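Local coordinates for putative endonuclease/exonuclease/phosphatase family protein (Bacteroides thetaiotaomicron, PDB 3MPR) that probably cleaves phosphodiester bonds, perhaps of RNA, with the help of a bound metal ion, as a hydrolase of the DNase I-like endonuclease/exonuclease/phosphatase family, at residues A[12-17]-A[47-52]; A[52-57]-A[77-82]. All coordinates share one frame; numbering follows the deposited sequence.

In the fold
Contact 1 is buried at the magnesium site, where the parallel strands 5-13 and 46-50 run out into loops; contact 2 lies at the surface, where the start of helix 54-63 meets the loop between strands 67-70 and 86-89. The two share Cys52, the chain passing from strand 46-50 through it into the helix, and their centres are about 11 Å apart. Chemistry changes along the way. In 12-17/47-52 a glutamate carboxylate is held by direct bonds from side chains and backbone, whereas 52-57/77-82 has no direct hydrogen bond and relies on van der Waals contact and one bridging water. Glu82 of contact 2 packs against Glu51 of contact 1.

Contact 1. Residues A[12-17]-A[47-52]; sequences YNLRNA and FGTQEC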
loop_
_atom_site.group_PDB
_atom_site.type_symbol
_atom_site.label_atom_id
_atom_site.label_comp_id
_atom_site.label_asym_id
_atom_site.label_seq_id
_atom_site.Cartn_x
_atom_site.Cartn_y
_atom_site.Cartn_z
ATOM N N TYR A 12 3.878 -11.491 7.962
ATOM C CA TYR A 12 2.465 -11.249 8.275
ATOM C C TYR A 12 1.927 -12.370 9.137
ATOM O O TYR A 12 1.812 -13.509 8.676
ATOM C CB TYR A 12 1.668 -11.197 6.978
ATOM C CG TYR A 12 0.333 -10.475 7.043
ATOM C CD1 TYR A 12 -0.139 -9.920 8.223
ATOM C CD2 TYR A 12 -0.448 -10.345 5.901
ATOM C CE1 TYR A 12 -1.362 -9.252 8.264
ATOM C CE2 TYR A 12 -1.678 -9.676 5.931
ATOM C CZ TYR A 12 -2.128 -9.138 7.112
ATOM O OH TYR A 12 -3.339 -8.473 7.138
ATOM N N ASN A 13 1.593 -12.049 10.383
ATOM C CA ASN A 13 0.925 -13.006 11.256
ATOM C C ASN A 13 -0.566 -13.024 10.916
ATOM O O ASN A 13 -1.267 -12.040 11.132
ATOM C CB ASN A 13 1.140 -12.624 12.719
ATOM C CG ASN A 13 0.458 -13.582 13.679
ATOM O OD1 ASN A 13 -0.592 -14.138 13.373
ATOM N ND2 ASN A 13 1.060 -13.784 14.842
ATOM N N LEU A 14 -1.043 -14.145 10.381
ATOM C CA LEU A 14 -2.388 -14.216 9.806
ATOM C C LEU A 14 -3.459 -14.563 10.845
ATOM O O LEU A 14 -4.655 -14.565 10.538
ATOM C CB LEU A 14 -2.420 -15.206 8.633
ATOM C CG LEU A 14 -1.408 -14.942 7.507
ATOM C CD1 LEU A 14 -1.796 -15.715 6.252
ATOM C CD2 LEU A 14 -1.299 -13.457 7.195
ATOM N N ARG A 15 -3.016 -14.858 12.066
ATOM C CA ARG A 15 -3.910 -15.187 13.181
ATOM C C ARG A 15 -4.589 -16.557 13.027
ATOM O O ARG A 15 -5.338 -16.807 12.079
ATOM C CB ARG A 15 -4.950 -14.084 13.395
ATOM C CG ARG A 15 -5.869 -14.307 14.593
ATOM C CD ARG A 15 -5.051 -14.446 15.873
ATOM N NE ARG A 15 -5.882 -14.532 17.074
ATOM C CZ ARG A 15 -5.429 -14.981 18.240
ATOM N NH1 ARG A 15 -4.167 -15.387 18.339
ATOM N NH2 ARG A 15 -6.228 -15.036 19.296
ATOM N N ASN A 16 -4.313 -17.453 13.964
ATOM C CA ASN A 16 -4.877 -18.792 13.878
ATOM C C ASN A 16 -6.406 -18.742 13.860
ATOM O O ASN A 16 -7.023 -17.909 14.527
ATOM C CB ASN A 16 -4.375 -19.663 15.028
ATOM C CG ASN A 16 -5.004 -19.295 16.347
ATOM O OD1 ASN A 16 -4.423 -18.567 17.148
ATOM N ND2 ASN A 16 -6.209 -19.792 16.579
ATOM N N ALA A 17 -7.008 -19.633 13.088
ATOM C CA ALA A 17 -8.462 -19.697 13.007
ATOM C C ALA A 17 -9.035 -20.312 14.280
ATOM O O ALA A 17 -8.692 -21.435 14.639
ATOM C CB ALA A 17 -8.895 -20.476 11.783
ATOM N N PHE A 47 6.832 -14.119 1.302
ATOM C CA PHE A 47 6.509 -13.635 2.638
ATOM C C PHE A 47 6.401 -14.756 3.660
ATOM O O PHE A 47 5.989 -15.853 3.324
ATOM C CB PHE A 47 5.241 -12.754 2.636
ATOM C CG PHE A 47 3.984 -13.437 2.118
ATOM C CD1 PHE A 47 3.772 -13.613 0.763
ATOM C CD2 PHE A 47 2.981 -13.820 2.995
ATOM C CE1 PHE A 47 2.601 -14.204 0.303
ATOM C CE2 PHE A 47 1.818 -14.410 2.548
ATOM C CZ PHE A 47 1.622 -14.595 1.189
ATOM N N GLY A 48 6.803 -14.453 4.892
ATOM C CA GLY A 48 6.671 -15.355 6.010
ATOM C C GLY A 48 5.334 -15.102 6.669
ATOM O O GLY A 48 4.904 -13.953 6.817
ATOM N N THR A 49 4.654 -16.180 7.025
ATOM C CA THR A 49 3.401 -16.086 7.761
ATOM C C THR A 49 3.535 -16.781 9.111
ATOM O O THR A 49 4.383 -17.652 9.284
ATOM C CB THR A 49 2.252 -16.756 6.994
ATOM O OG1 THR A 49 2.502 -18.168 6.882
ATOM C CG2 THR A 49 2.095 -16.130 5.606
ATOM N N GLN A 50 2.690 -16.413 10.064
ATOM C CA GLN A 50 2.657 -17.127 11.330
ATOM C C GLN A 50 1.218 -17.485 11.707
ATOM O O GLN A 50 0.263 -16.849 11.245
ATOM C CB GLN A 50 3.345 -16.327 12.439
ATOM C CG GLN A 50 4.762 -15.852 12.085
ATOM C CD GLN A 50 4.784 -14.566 11.272
ATOM O OE1 GLN A 50 4.015 -13.634 11.528
ATOM N NE2 GLN A 50 5.685 -14.500 10.291
ATOM N N GLU A 51 1.094 -18.531 12.519
ATOM C CA GLU A 51 -0.163 -18.966 13.141
ATOM C C GLU A 51 -1.129 -19.797 12.306
ATOM O O GLU A 51 -2.176 -20.195 12.807
ATOM C CB GLU A 51 -0.914 -17.798 13.783
ATOM C CG GLU A 51 -0.200 -17.209 14.979
ATOM C CD GLU A 51 -1.107 -16.381 15.882
ATOM O OE1 GLU A 51 -2.330 -16.661 15.947
ATOM O OE2 GLU A 51 -0.580 -15.470 16.557
ATOM N N CYS A 52 -0.811 -20.063 11.049
ATOM C CA CYS A 52 -1.765 -20.800 10.221
ATOM C C CYS A 52 -1.810 -22.293 10.534
ATOM O O CYS A 52 -0.785 -22.957 10.566
ATOM C CB CYS A 52 -1.424 -20.643 8.747
ATOM S SG CYS A 52 -1.823 -19.011 8.093
#
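The carboxylate of Glu51 meets the Asn13 amide at a steep tilt, the two planes 74° apart. Asn13 ND2 donates to Glu51 OE2 at 2.9 Å, with OE2 in the plane of the amide but ND2 above that of the carboxylate. The Arg15 guanidinium, also turned steeply (69°), has Glu51 OE1 at its edge, somewhat out of its plane; NH1 forms a salt bridge to the syn lone pair of OE1 at 3.3 Å. On the anti side, tilted out of the carboxylate plane, Asn16 N gives OE1 a second, straighter bond of 2.9 Å. One face of the Tyr12 ring carries Leu14 CD2, offset toward the rim.

Glu51 CG stands anti to its own carbonyl carbon (chi1 -67°), which sets it close to the Asn13 amide. That amide is fixed as well: OD1 accepts from Arg15 N at 2.8 Å, an Asx turn, and ND2 also reaches Asp178. Arg15 NE has its own salt bridge to Asp21. An alanine in place of Glu51 would probably leave Asn16 N and Arg15 NH1 without their shared acceptor and Asn13 ND2 without one of its two, with Asp21 still holding Arg15 NE.

Behind this site the strands pair in parallel. Tyr12 N binds Gly48 O at 2.9 Å, Gln50 N returns a weak bond to Tyr12 O, and Leu14 N donates to Gln50 O at 3.1 Å. Leu14 CD1 touches Cys52 SG at 3.8 Å. Gln50, beside Asn13, turns its NE2 to Asn140.

Glu51 binds magnesium, although no ion is bound to this chain. Its place beside Asn13, at the ends of neighbouring strands, is consistent with the paired asparagine and glutamate at the metal site of DNase I-like enzymes.

Contact 2. Residues A[52-57]-A[77-82]; sequences CFLHQL and GKDKGE
Phe53 and Leu54 reach the 77-82 loop through different first torsions. Phe53 CG is anti to its carbonyl carbon (chi1 -69°), and the ring that follows comes obliquely to Gly81 and Glu82. Leu54 CG is anti to the backbone N (chi1 178°), and one branch of that side chain ends at Asp79.

The ring touches through CD1 and CE1: Phe53 CD1 is 3.6 Å from Gly81 O, while CE1 is 4.0 Å from Glu82 CG. The Glu82 carboxylate plane stands almost square to the ring, at 84°, but it is the aliphatic CG that makes the contact. Leu54 CD2 lies against the Asp79 carboxylate carbon CG at 3.6 Å, with CB and OD1 little farther, so a methyl group meets a carboxylate at the surface. Gly81 has backbone angles at which a side chain would collide with the carbonyl O before it.

One water ties the two backbones together. It accepts from Leu54 N at 2.9 Å and donates to Asp79 O at 2.6 Å and to Gly81 O at 2.8 Å, all while sitting in the plane of the Phe53 ring at its edge. Further back, Glu82 CA makes a CA-H...O contact with Cys52 O, 3.5 Å away, and that carbonyl also accepts a hydrogen bond from His83.

Phe53 holds the N-cap position of helix 54-63, and its O receives Leu57 N in the first turn. The arrangement is a helix N-terminus whose first N-H is bridged by water to a surface loop, beside the metal site of a DNase I-like fold, where the Glu82 side chain packs on the magnesium-binding Glu51.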
loop_
_atom_site.group_PDB
_atom_site.type_symbol
_atom_site.label_atom_id
_atom_site.label_comp_id
_atom_site.label_asym_id
_atom_site.label_seq_id
_atom_site.Cartn_x
_atom_site.Cartn_y
_atom_site.Cartn_z
ATOM N N CYS A 52 -0.811 -20.063 11.049
ATOM C CA CYS A 52 -1.765 -20.800 10.221
ATOM C C CYS A 52 -1.810 -22.293 10.534
ATOM O O CYS A 52 -0.785 -22.957 10.566
ATOM C CB CYS A 52 -1.424 -20.643 8.747
ATOM S SG CYS A 52 -1.823 -19.011 8.093
ATOM N N PHE A 53 -3.012 -22.820 10.712
ATOM C CA PHE A 53 -3.191 -24.257 10.693
ATOM C C PHE A 53 -3.198 -24.675 9.231
ATOM O O PHE A 53 -3.333 -23.839 8.345
ATOM C CB PHE A 53 -4.498 -24.645 11.393
ATOM C CG PHE A 53 -4.486 -24.406 12.870
ATOM C CD1 PHE A 53 -3.687 -25.170 13.699
ATOM C CD2 PHE A 53 -5.298 -23.437 13.435
ATOM C CE1 PHE A 53 -3.676 -24.959 15.063
ATOM C CE2 PHE A 53 -5.290 -23.219 14.798
ATOM C CZ PHE A 53 -4.477 -23.982 15.614
ATOM N N LEU A 54 -3.043 -25.964 8.960
ATOM C CA LEU A 54 -2.953 -26.399 7.576
ATOM C C LEU A 54 -4.168 -25.973 6.750
ATOM O O LEU A 54 -4.029 -25.609 5.589
ATOM C CB LEU A 54 -2.759 -27.922 7.494
ATOM C CG LEU A 54 -2.696 -28.528 6.088
ATOM C CD1 LEU A 54 -1.548 -27.940 5.281
ATOM C CD2 LEU A 54 -2.586 -30.054 6.151
ATOM N N HIS A 55 -5.364 -26.023 7.328
ATOM C CA HIS A 55 -6.538 -25.655 6.547
ATOM C C HIS A 55 -6.480 -24.196 6.087
ATOM O O HIS A 55 -6.895 -23.877 4.974
ATOM C CB HIS A 55 -7.855 -25.994 7.261
ATOM C CG HIS A 55 -8.207 -25.080 8.395
ATOM N ND1 HIS A 55 -7.792 -25.302 9.690
ATOM C CD2 HIS A 55 -8.997 -23.983 8.440
ATOM C CE1 HIS A 55 -8.285 -24.364 10.478
ATOM N NE2 HIS A 55 -9.022 -23.550 9.743
ATOM N N GLN A 56 -5.935 -23.328 6.935
ATOM C CA GLN A 56 -5.747 -21.924 6.581
ATOM C C GLN A 56 -4.717 -21.746 5.459
ATOM O O GLN A 56 -4.856 -20.865 4.607
ATOM C CB GLN A 56 -5.287 -21.144 7.810
ATOM C CG GLN A 56 -6.311 -21.075 8.927
ATOM C CD GLN A 56 -5.791 -20.286 10.092
ATOM O OE1 GLN A 56 -5.795 -19.052 10.071
ATOM N NE2 GLN A 56 -5.311 -20.982 11.106
ATOM N N LEU A 57 -3.667 -22.564 5.472
ATOM C CA LEU A 57 -2.666 -22.510 4.407
ATOM C C LEU A 57 -3.295 -22.883 3.072
ATOM O O LEU A 57 -3.008 -22.266 2.044
ATOM C CB LEU A 57 -1.485 -23.433 4.727
ATOM C CG LEU A 57 -0.661 -23.045 5.964
ATOM C CD1 LEU A 57 0.394 -24.105 6.227
ATOM C CD2 LEU A 57 -0.002 -21.666 5.764
ATOM N N GLY A 77 5.606 -31.859 13.158
ATOM C CA GLY A 77 6.472 -31.770 11.998
ATOM C C GLY A 77 5.807 -32.253 10.728
ATOM O O GLY A 77 6.464 -32.445 9.704
ATOM N N LYS A 78 4.497 -32.431 10.789
ATOM C CA LYS A 78 3.731 -32.858 9.627
ATOM C C LYS A 78 2.566 -31.895 9.388
ATOM O O LYS A 78 2.788 -30.757 8.989
ATOM C CB LYS A 78 3.240 -34.297 9.822
ATOM C CG LYS A 78 4.385 -35.303 9.912
ATOM C CD LYS A 78 3.880 -36.730 10.151
ATOM C CE LYS A 78 3.252 -36.886 11.531
ATOM N NZ LYS A 78 2.814 -38.285 11.809
ATOM N N ASP A 79 1.340 -32.340 9.657
ATOM C CA ASP A 79 0.149 -31.510 9.429
ATOM C C ASP A 79 -0.461 -30.873 10.682
ATOM O O ASP A 79 -1.452 -30.144 10.583
ATOM C CB ASP A 79 -0.941 -32.330 8.728
ATOM C CG ASP A 79 -0.549 -32.748 7.324
ATOM O OD1 ASP A 79 0.373 -32.132 6.744
ATOM O OD2 ASP A 79 -1.170 -33.688 6.799
ATOM N N LYS A 80 0.098 -31.149 11.857
ATOM C CA LYS A 80 -0.526 -30.687 13.094
ATOM C C LYS A 80 0.074 -29.412 13.667
ATOM O O LYS A 80 1.288 -29.268 13.736
ATOM C CB LYS A 80 -0.492 -31.785 14.163
ATOM C CG LYS A 80 -1.501 -32.900 13.920
ATOM C CD LYS A 80 -1.551 -33.877 15.086
ATOM C CE LYS A 80 -2.645 -34.920 14.873
ATOM N NZ LYS A 80 -2.527 -35.595 13.547
ATOM N N GLY A 81 -0.791 -28.501 14.099
ATOM C CA GLY A 81 -0.365 -27.297 14.787
ATOM C C GLY A 81 -0.193 -26.089 13.876
ATOM O O GLY A 81 -0.430 -26.160 12.670
ATOM N N GLU A 82 0.225 -24.973 14.463
ATOM C CA GLU A 82 0.474 -23.759 13.689
ATOM C C GLU A 82 1.743 -23.913 12.866
ATOM O O GLU A 82 2.618 -24.700 13.217
ATOM C CB GLU A 82 0.618 -22.567 14.624
ATOM C CG GLU A 82 -0.624 -22.330 15.472
ATOM C CD GLU A 82 -0.538 -21.048 16.267
ATOM O OE1 GLU A 82 0.496 -20.344 16.165
ATOM O OE2 GLU A 82 -1.501 -20.750 16.994
HETATM O O HOH W 1 -2.078 -27.721 11.081
#